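Local structure of 2-oxoglutarate-dependent dioxygenase DAO (Oryza sativa subsp. indica, 6KUN) at residues L24-C28 against K134-L139. The protein probably catalyses the irreversible, iron- and 2-oxoglutarate-dependent oxidation of the auxin indole-3-acetic acid to inactive 2-oxoindole-3-acetic acid, thereby maintaining auxin homeostasis. Residues are numbered along the deposited sequence; the frame is centred on the assembly and turned at random.
Sequences LRDAC and KVAASL
Near-perpendicular helix-helix packing joins helix 18-30 to the C-terminal part of the long helix 111-138, a worked example of apolar packing combined with side-chain-to-backbone hydrogen bonding. Segment 24-28 is regular helix, and 134-139 runs helically from Lys134 toward the C-terminal end of helix 111-138, where the backbone opens to phi/psi -102/20 at Leu139. The segment axes cross at -95° and approach to 9.6 Å, with the CA atoms of Arg25 and Ser138 nearest at 5.7 Å. Leu24, Arg25 and Cys28 form the contacting face of the first helix. Leu24 (t, p) lays CD2 4.1 Å from Val135 CG2 and 4.0 Å from Lys134 CB, and one turn on, Cys28 SG lies 4.1 Å from the same Val135 CG2. Phe34 of strand 33-37 and Leu227 continue this apolar packing. Arg25 is extended through chi2 and then bends at chi3 (m), so that the guanidinium edge meets the carbonyl of Ser138: Arg25 NE and NH2 donate to Ser138 O at 2.7 and 3.0 Å. Arg25 CG also rests 4.0 Å from Leu139 CD2. Ser138 (p) turns OG back to Val135 O, 2.7 Å away, leaving OG 3.5 Å from Arg25 CB. Away from the predicted iron site and the ligand pockets, the contact joins the N-terminal region to the long helix flanking the jelly-roll core, and exemplifies near-orthogonal helix packing with an arginine side chain hydrogen-bonded to a backbone carbonyl near the C-terminal end of a helix.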
loop_
_atom_site.group_PDB
_atom_site.type_symbol
_atom_site.label_atom_id
_atom_site.label_comp_id
_atom_site.label_asym_id
_atom_site.label_seq_id
_atom_site.Cartn_x
_atom_site.Cartn_y
_atom_site.Cartn_z
ATOM N N LEU B 24 17.938 12.250 15.770
ATOM C CA LEU B 24 17.045 11.399 16.554
ATOM C C LEU B 24 16.772 12.015 17.916
ATOM O O LEU B 24 15.621 12.158 18.324
ATOM C CB LEU B 24 17.671 10.005 16.721
ATOM C CG LEU B 24 16.944 9.054 17.683
ATOM C CD1 LEU B 24 15.503 9.006 17.328
ATOM C CD2 LEU B 24 17.565 7.667 17.611
ATOM N N ARG B 25 17.837 12.415 18.626
ATOM C CA ARG B 25 17.643 12.935 19.981
ATOM C C ARG B 25 16.849 14.227 19.927
ATOM O O ARG B 25 15.930 14.452 20.735
ATOM C CB ARG B 25 18.985 13.144 20.671
ATOM C CG ARG B 25 18.842 13.696 22.126
ATOM C CD ARG B 25 20.090 14.505 22.590
ATOM N NE ARG B 25 21.251 13.766 22.162
ATOM C CZ ARG B 25 22.165 14.195 21.307
ATOM N NH1 ARG B 25 22.133 15.431 20.782
ATOM N NH2 ARG B 25 23.137 13.365 20.972
ATOM N N ASP B 26 17.146 15.056 18.929
ATOM C CA ASP B 26 16.463 16.323 18.806
ATOM C C ASP B 26 14.983 16.135 18.525
ATOM O O ASP B 26 14.135 16.840 19.090
ATOM C CB ASP B 26 17.126 17.142 17.700
ATOM C CG ASP B 26 16.643 18.544 17.678
ATOM O OD1 ASP B 26 16.978 19.287 18.630
ATOM O OD2 ASP B 26 15.912 18.891 16.730
ATOM N N ALA B 27 14.638 15.157 17.708
ATOM C CA ALA B 27 13.225 14.873 17.461
ATOM C C ALA B 27 12.539 14.389 18.729
ATOM O O ALA B 27 11.434 14.824 19.037
ATOM C CB ALA B 27 13.087 13.841 16.347
ATOM N N CYS B 28 13.185 13.505 19.475
ATOM C CA CYS B 28 12.617 13.015 20.725
ATOM C C CYS B 28 12.467 14.134 21.762
ATOM O O CYS B 28 11.480 14.161 22.517
ATOM C CB CYS B 28 13.503 11.895 21.278
ATOM S SG CYS B 28 13.435 10.381 20.331
ATOM N N LYS B 134 18.900 2.800 20.279
ATOM C CA LYS B 134 19.449 3.969 19.608
ATOM C C LYS B 134 19.066 5.251 20.329
ATOM O O LYS B 134 19.897 6.154 20.461
ATOM C CB LYS B 134 19.000 4.000 18.137
ATOM C CG LYS B 134 19.674 2.886 17.336
ATOM C CD LYS B 134 19.153 2.819 15.917
ATOM C CE LYS B 134 20.135 2.085 14.989
ATOM N NZ LYS B 134 20.670 0.818 15.558
ATOM N N VAL B 135 17.840 5.339 20.839
ATOM C CA VAL B 135 17.452 6.494 21.652
ATOM C C VAL B 135 18.345 6.598 22.885
ATOM O O VAL B 135 18.910 7.662 23.175
ATOM C CB VAL B 135 15.960 6.415 22.033
ATOM C CG1 VAL B 135 15.615 7.445 23.107
ATOM C CG2 VAL B 135 15.128 6.677 20.814
ATOM N N ALA B 136 18.509 5.483 23.613
ATOM C CA ALA B 136 19.426 5.453 24.761
ATOM C C ALA B 136 20.855 5.872 24.398
ATOM O O ALA B 136 21.513 6.599 25.156
ATOM C CB ALA B 136 19.419 4.048 25.368
ATOM N N ALA B 137 21.360 5.417 23.253
ATOM C CA ALA B 137 22.701 5.811 22.849
ATOM C C ALA B 137 22.776 7.301 22.524
ATOM O O ALA B 137 23.820 7.927 22.737
ATOM C CB ALA B 137 23.163 4.978 21.651
ATOM N N SER B 138 21.695 7.890 22.009
ATOM C CA SER B 138 21.707 9.320 21.725
ATOM C C SER B 138 21.827 10.169 22.992
ATOM O O SER B 138 22.137 11.357 22.903
ATOM C CB SER B 138 20.463 9.705 20.935
ATOM O OG SER B 138 19.335 9.886 21.764
ATOM N N LEU B 139 21.573 9.598 24.157
ATOM C CA LEU B 139 21.754 10.265 25.436
ATOM C C LEU B 139 23.030 9.833 26.123
ATOM O O LEU B 139 23.159 10.012 27.352
ATOM C CB LEU B 139 20.573 9.965 26.347
ATOM C CG LEU B 139 19.190 10.348 25.819
ATOM C CD1 LEU B 139 18.073 9.765 26.680
ATOM C CD2 LEU B 139 19.080 11.854 25.725
#